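Local coordinates for protein beta-glucosidase (Saccharopolyspora erythraea D, PDB 5M6G) that probably hydrolyses terminal, non-reducing beta-D-glucosyl residues with release of beta-D-glucose, as a member of glycosyl hydrolase family 3, at residues V276-W281 and S309-I314; G283-A288 and D315-Q320. All coordinates share one frame; numbering follows the deposited sequence.

Contact 1: V276-W281 and S309-I314; sequences VSYSSW and SDYDAI. With SOR (sorbitol), chain L; GOL (glycerol), chain J.
The Tyr-278 ring carries the carboxylate of Asp-310 over one face, the two planes only 3° apart although the side chains themselves cross at about a right angle. Asp-310 CB makes the CH-pi contact, 4.0 Å from the Tyr-278 ring centroid, and OD2 lies nearer the rim. Tyr-311 O and Ala-313 CA come to the ring edge in its plane, while Ala-313 CB approaches CE1 of Tyr-278 obliquely at 3.6 Å. The Tyr-278 hydroxyl donates to Tyr-311 O in a very short bond of 2.5 Å, which ties the far end of the ring to the other backbone. Both segments continue from neighbouring strands, 273-276 and 306-308, whose C-terminal ends face the sugar pocket in the way usual for the TIM-barrel domain of this family. Asp-310 CG is anti to its backbone N (chi1 -151°), beside the carbonyl carbon, and from there the carboxylate serves two bound molecules. OD1 of Asp-310 accepts from sorbitol O3 at 2.5 Å and also, on its anti side, from Tyr-311 N at 2.6 Å. OD2 of Asp-310 takes a hydrogen bond from glycerol O1, 2.7 Å away; that same O1 receives the Tyr-278 N-H almost straight, at 174°. The glycerol probably comes from the crystallisation liquor. Ser-309 OG and Ala-313 N grip Asp-310 O from opposite faces of its plane.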
loop_
_atom_site.group_PDB
_atom_site.type_symbol
_atom_site.label_atom_id
_atom_site.label_comp_id
_atom_site.label_asym_id
_atom_site.label_seq_id
_atom_site.Cartn_x
_atom_site.Cartn_y
_atom_site.Cartn_z
ATOM N N VAL A 276 -8.023 -6.656 -9.000
ATOM C CA VAL A 276 -9.357 -6.093 -9.208
ATOM C C VAL A 276 -9.938 -5.603 -7.880
ATOM O O VAL A 276 -9.599 -6.107 -6.804
ATOM C CB VAL A 276 -10.269 -7.137 -9.886
ATOM C CG1 VAL A 276 -11.661 -6.552 -10.195
ATOM C CG2 VAL A 276 -9.610 -7.632 -11.160
ATOM N N SER A 277 -10.835 -4.613 -7.952
ATOM C CA SER A 277 -11.404 -3.985 -6.769
ATOM C C SER A 277 -12.664 -4.693 -6.275
ATOM O O SER A 277 -13.465 -5.209 -7.059
ATOM C CB SER A 277 -11.749 -2.525 -7.045
ATOM O OG SER A 277 -12.486 -1.990 -5.956
ATOM N N TYR A 278 -12.832 -4.687 -4.948
ATOM C CA TYR A 278 -14.099 -5.075 -4.332
ATOM C C TYR A 278 -15.252 -4.191 -4.785
ATOM O O TYR A 278 -16.409 -4.622 -4.737
ATOM C CB TYR A 278 -14.026 -4.945 -2.814
ATOM C CG TYR A 278 -13.226 -5.937 -2.029
ATOM C CD1 TYR A 278 -13.279 -7.299 -2.292
ATOM C CD2 TYR A 278 -12.442 -5.497 -0.962
ATOM C CE1 TYR A 278 -12.537 -8.201 -1.517
ATOM C CE2 TYR A 278 -11.708 -6.374 -0.190
ATOM C CZ TYR A 278 -11.758 -7.719 -0.464
ATOM O OH TYR A 278 -11.024 -8.560 0.328
ATOM N N SER A 279 -14.967 -2.948 -5.166
ATOM C CA SER A 279 -16.015 -1.958 -5.395
ATOM C C SER A 279 -16.810 -2.286 -6.661
ATOM O O SER A 279 -16.524 -3.247 -7.385
ATOM C CB SER A 279 -15.408 -0.560 -5.469
ATOM O OG SER A 279 -14.487 -0.453 -6.536
ATOM N N SER A 280 -17.832 -1.467 -6.928
ATOM C CA SER A 280 -18.682 -1.592 -8.102
ATOM C C SER A 280 -18.585 -0.338 -8.958
ATOM O O SER A 280 -18.183 0.735 -8.494
ATOM C CB SER A 280 -20.152 -1.818 -7.719
ATOM O OG SER A 280 -20.316 -2.998 -6.954
ATOM N N TRP A 281 -18.971 -0.478 -10.219
ATOM C CA TRP A 281 -19.100 0.656 -11.125
ATOM C C TRP A 281 -20.551 0.688 -11.582
ATOM O O TRP A 281 -21.019 -0.250 -12.238
ATOM C CB TRP A 281 -18.137 0.563 -12.308
ATOM C CG TRP A 281 -18.332 1.696 -13.291
ATOM C CD1 TRP A 281 -18.398 3.034 -13.000
ATOM C CD2 TRP A 281 -18.504 1.589 -14.716
ATOM N NE1 TRP A 281 -18.598 3.760 -14.152
ATOM C CE2 TRP A 281 -18.668 2.899 -15.216
ATOM C CE3 TRP A 281 -18.532 0.518 -15.612
ATOM C CZ2 TRP A 281 -18.856 3.163 -16.575
ATOM C CZ3 TRP A 281 -18.717 0.784 -16.965
ATOM C CH2 TRP A 281 -18.874 2.095 -17.430
ATOM N N SER A 309 -7.582 -11.497 -8.266
ATOM C CA SER A 309 -8.706 -10.992 -7.491
ATOM C C SER A 309 -8.227 -10.388 -6.169
ATOM O O SER A 309 -7.089 -10.597 -5.736
ATOM C CB SER A 309 -9.715 -12.109 -7.205
ATOM O OG SER A 309 -9.360 -12.848 -6.039
ATOM N N ASP A 310 -9.113 -9.617 -5.528
ATOM C CA ASP A 310 -8.892 -9.247 -4.138
ATOM C C ASP A 310 -9.316 -10.409 -3.242
ATOM O O ASP A 310 -9.828 -11.438 -3.700
ATOM C CB ASP A 310 -9.633 -7.949 -3.785
ATOM C CG ASP A 310 -8.937 -7.152 -2.666
ATOM O OD1 ASP A 310 -8.248 -7.762 -1.805
ATOM O OD2 ASP A 310 -9.079 -5.905 -2.652
ATOM N N TYR A 311 -9.111 -10.226 -1.943
ATOM C CA TYR A 311 -9.137 -11.303 -0.958
ATOM C C TYR A 311 -10.572 -11.740 -0.694
ATOM O O TYR A 311 -11.383 -10.943 -0.213
ATOM C CB TYR A 311 -8.467 -10.788 0.314
ATOM C CG TYR A 311 -8.202 -11.764 1.431
ATOM C CD1 TYR A 311 -9.111 -11.927 2.473
ATOM C CD2 TYR A 311 -6.992 -12.463 1.499
ATOM C CE1 TYR A 311 -8.834 -12.793 3.538
ATOM C CE2 TYR A 311 -6.714 -13.327 2.550
ATOM C CZ TYR A 311 -7.633 -13.489 3.562
ATOM O OH TYR A 311 -7.342 -14.348 4.602
ATOM N N ASP A 312 -10.882 -13.009 -1.002
ATOM C CA ASP A 312 -12.251 -13.536 -0.930
ATOM C C ASP A 312 -13.235 -12.606 -1.642
ATOM O O ASP A 312 -14.368 -12.415 -1.207
ATOM C CB ASP A 312 -12.695 -13.774 0.518
ATOM C CG ASP A 312 -11.948 -14.920 1.187
ATOM O OD1 ASP A 312 -11.399 -15.783 0.474
ATOM O OD2 ASP A 312 -11.905 -14.955 2.438
ATOM N N ALA A 313 -12.792 -12.026 -2.758
ATOM C CA ALA A 313 -13.619 -11.048 -3.461
ATOM C C ALA A 313 -14.784 -11.693 -4.203
ATOM O O ALA A 313 -15.850 -11.074 -4.326
ATOM C CB ALA A 313 -12.770 -10.251 -4.439
ATOM N N ILE A 314 -14.601 -12.905 -4.736
ATOM C CA ILE A 314 -15.711 -13.536 -5.450
ATOM C C ILE A 314 -16.830 -13.887 -4.483
ATOM O O ILE A 314 -18.005 -13.921 -4.870
ATOM C CB ILE A 314 -15.250 -14.782 -6.241
ATOM C CG1 ILE A 314 -14.776 -15.893 -5.302
ATOM C CG2 ILE A 314 -14.159 -14.420 -7.239
ATOM C CD1 ILE A 314 -14.555 -17.210 -6.004
HETATM C C1 SOR L . -5.689 -5.107 -0.918
HETATM C C2 SOR L . -4.776 -6.080 -0.193
HETATM C C3 SOR L . -5.632 -7.135 0.501
HETATM C C4 SOR L . -4.816 -7.920 1.524
HETATM C C5 SOR L . -5.680 -8.567 2.611
HETATM C C6 SOR L . -4.763 -9.001 3.750
HETATM O O1 SOR L . -5.046 -3.869 -1.103
HETATM O O2 SOR L . -3.898 -6.694 -1.120
HETATM O O3 SOR L . -6.135 -8.009 -0.477
HETATM O O4 SOR L . -4.058 -8.916 0.867
HETATM O O5 SOR L . -6.683 -7.682 3.094
HETATM O O6 SOR L . -5.510 -9.231 4.926
HETATM C C1 GOL J . -10.351 -2.849 -2.868
HETATM O O1 GOL J . -10.739 -4.003 -3.536
HETATM C C2 GOL J . -11.614 -2.293 -2.246
HETATM O O2 GOL J . -12.177 -1.274 -3.056
HETATM C C3 GOL J . -11.114 -1.735 -0.938
HETATM O O3 GOL J . -10.178 -0.753 -1.284
#

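Contact 2: G283-A288 and D315-Q320. With MG (magnesium ion), chain B.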
loop_
_atom_site.group_PDB
_atom_site.type_symbol
_atom_site.label_atom_id
_atom_site.label_comp_id
_atom_site.label_asym_id
_atom_site.label_seq_id
_atom_site.Cartn_x
_atom_site.Cartn_y
_atom_site.Cartn_z
ATOM N N GLY A 283 -23.182 0.110 -9.965
ATOM C CA GLY A 283 -23.893 -1.041 -9.460
ATOM C C GLY A 283 -23.410 -2.385 -9.964
ATOM O O GLY A 283 -23.942 -3.411 -9.524
ATOM N N GLU A 284 -22.439 -2.424 -10.874
ATOM C CA GLU A 284 -21.879 -3.680 -11.374
ATOM C C GLU A 284 -20.586 -3.988 -10.621
ATOM O O GLU A 284 -19.654 -3.178 -10.642
ATOM C CB GLU A 284 -21.602 -3.597 -12.878
ATOM C CG GLU A 284 -20.912 -4.842 -13.460
ATOM C CD GLU A 284 -20.345 -4.620 -14.869
ATOM O OE1 GLU A 284 -20.248 -5.605 -15.635
ATOM O OE2 GLU A 284 -20.002 -3.466 -15.214
ATOM N N LYS A 285 -20.527 -5.160 -9.974
ATOM C CA LYS A 285 -19.324 -5.563 -9.245
ATOM C C LYS A 285 -18.131 -5.665 -10.186
ATOM O O LYS A 285 -18.223 -6.270 -11.260
ATOM C CB LYS A 285 -19.548 -6.909 -8.556
ATOM C CG LYS A 285 -20.513 -6.897 -7.388
ATOM C CD LYS A 285 -19.864 -6.339 -6.128
ATOM C CE LYS A 285 -20.861 -6.254 -4.977
ATOM N NZ LYS A 285 -20.213 -5.793 -3.694
ATOM N N LEU A 286 -16.996 -5.089 -9.777
ATOM C CA LEU A 286 -15.816 -5.140 -10.637
ATOM C C LEU A 286 -15.384 -6.582 -10.896
ATOM O O LEU A 286 -14.998 -6.926 -12.020
ATOM C CB LEU A 286 -14.673 -4.324 -10.029
ATOM C CG LEU A 286 -14.422 -2.964 -10.705
ATOM C CD1 LEU A 286 -13.859 -3.115 -12.124
ATOM C CD2 LEU A 286 -15.685 -2.113 -10.721
ATOM N N HIS A 287 -15.492 -7.452 -9.884
ATOM C CA HIS A 287 -15.087 -8.850 -10.036
ATOM C C HIS A 287 -15.998 -9.656 -10.961
ATOM O O HIS A 287 -15.683 -10.814 -11.250
ATOM C CB HIS A 287 -15.000 -9.516 -8.671
ATOM C CG HIS A 287 -13.707 -9.230 -7.970
ATOM N ND1 HIS A 287 -13.433 -8.009 -7.388
ATOM C CD2 HIS A 287 -12.587 -9.977 -7.821
ATOM C CE1 HIS A 287 -12.211 -8.029 -6.884
ATOM N NE2 HIS A 287 -11.676 -9.212 -7.135
ATOM N N ALA A 288 -17.100 -9.089 -11.435
ATOM C CA ALA A 288 -17.903 -9.742 -12.466
ATOM C C ALA A 288 -17.939 -8.949 -13.762
ATOM O O ALA A 288 -18.702 -9.304 -14.667
ATOM C CB ALA A 288 -19.334 -9.993 -11.976
ATOM N N ASP A 315 -16.490 -14.151 -3.216
ATOM C CA ASP A 315 -17.499 -14.417 -2.194
ATOM C C ASP A 315 -18.511 -13.288 -2.085
ATOM O O ASP A 315 -19.673 -13.523 -1.743
ATOM C CB ASP A 315 -16.841 -14.600 -0.828
ATOM C CG ASP A 315 -15.716 -15.599 -0.843
ATOM O OD1 ASP A 315 -15.065 -15.772 -1.901
ATOM O OD2 ASP A 315 -15.472 -16.196 0.226
ATOM N N LYS A 316 -18.079 -12.058 -2.324
ATOM C CA LYS A 316 -18.899 -10.890 -2.052
ATOM C C LYS A 316 -19.785 -10.507 -3.229
ATOM O O LYS A 316 -20.538 -9.533 -3.125
ATOM C CB LYS A 316 -18.002 -9.709 -1.648
ATOM C CG LYS A 316 -17.030 -10.042 -0.521
ATOM C CD LYS A 316 -16.051 -8.912 -0.253
ATOM C CE LYS A 316 -14.894 -9.391 0.629
ATOM N NZ LYS A 316 -15.299 -9.825 1.995
ATOM N N LEU A 317 -19.731 -11.259 -4.331
ATOM C CA LEU A 317 -20.505 -10.898 -5.518
ATOM C C LEU A 317 -22.006 -10.897 -5.246
ATOM O O LEU A 317 -22.723 -9.990 -5.690
ATOM C CB LEU A 317 -20.180 -11.851 -6.669
ATOM C CG LEU A 317 -18.817 -11.648 -7.323
ATOM C CD1 LEU A 317 -18.601 -12.671 -8.406
ATOM C CD2 LEU A 317 -18.753 -10.246 -7.892
ATOM N N ASP A 318 -22.507 -11.909 -4.544
ATOM C CA ASP A 318 -23.929 -11.997 -4.244
ATOM C C ASP A 318 -24.285 -11.420 -2.878
ATOM O O ASP A 318 -25.429 -11.565 -2.438
ATOM C CB ASP A 318 -24.409 -13.450 -4.339
ATOM C CG ASP A 318 -23.725 -14.378 -3.344
ATOM O OD1 ASP A 318 -23.105 -13.897 -2.373
ATOM O OD2 ASP A 318 -23.817 -15.613 -3.536
ATOM N N GLY A 319 -23.328 -10.803 -2.186
ATOM C CA GLY A 319 -23.589 -10.212 -0.893
ATOM C C GLY A 319 -23.713 -11.183 0.260
ATOM O O GLY A 319 -23.999 -10.748 1.380
ATOM N N GLN A 320 -23.503 -12.475 0.036
ATOM C CA GLN A 320 -23.582 -13.463 1.103
ATOM C C GLN A 320 -22.243 -14.174 1.273
ATOM O O GLN A 320 -21.473 -14.317 0.315
ATOM C CB GLN A 320 -24.695 -14.479 0.823
ATOM C CG GLN A 320 -26.067 -13.831 0.681
ATOM C CD GLN A 320 -27.181 -14.840 0.507
ATOM O OE1 GLN A 320 -26.961 -16.049 0.591
ATOM N NE2 GLN A 320 -28.391 -14.347 0.273
HETATM MG MG MG B . -21.204 -15.219 -1.929
HETATM O O HOH W 1 -22.417 -16.906 -1.035
#
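Lys-285 and Leu-317 carry this contact, their side chains sliding past each other in opposite directions. Lys-285 CB presses on Leu-317 CD2 at 3.5 Å, tighter than usual for two carbons. The next atom out, Lys-285 CG, still rests on the same methyl, with Leu-317 CD2 3.8 Å away. The chain then bends at chi2 (-78°) and runs on extended through CD, CE and NZ. Its end passes by the turn, where Lys-285 CE and NZ each lie 3.8 Å from Lys-316 O, with no hydrogen bond made.

On the other side of the contact, a single methyl of Leu-317 does most of the work. Besides Lys-285, CD2 of Leu-317 meets His-287 CB at 3.9 Å and Ala-288 CB at 4.1 Å, both in the short 3-10 segment that follows strand 284-285. The His-287 ring leads away from Leu-317. No hydrogen bond links the two segments, so they meet by carbon packing near the surface.

Leu-317 sits in a type I beta turn from Lys-316 to Gly-319, closed by a weak bond from Gly-319 N to Lys-316 O. The same loop wraps a magnesium ion. Asp-318 OD1 binds it at 2.4 Å and also accepts from Gln-320 N, 2.8 Å away, which makes an Asx turn. The backbone oxygens of Asp-315 and Gln-320 bind the metal too, together with a water that donates to Asp-318 OD2. Asp-322 O and, from helix 325-334, Glu-327 OE2 complete six oxygen ligands: a site formed by a loop and the start of the next helix, with three main-chain carbonyls, two carboxylates and a water.

Contacts 1 and 2 lie side by side, their centres about 7 Å apart, and their segments alternate along the chain. His-287 of contact 2 bridges them: its NE2 lies 3.1 Å from Asp-310 N, a hydrogen bond to the backbone of the sorbitol-binding aspartate, and ND1 makes a weak bond with Ser-277 O. Strands 280-281 and 284-285 pair in one small sheet, with Leu-286 N 3.1 Å from Ser-279 O. Between the second segments, Arg-344 joins Asp-312 to Asp-315 by salt bridges. The magnesium ion of contact 2 is remote from the sugar, 16.8 Å from sorbitol O3 to the metal.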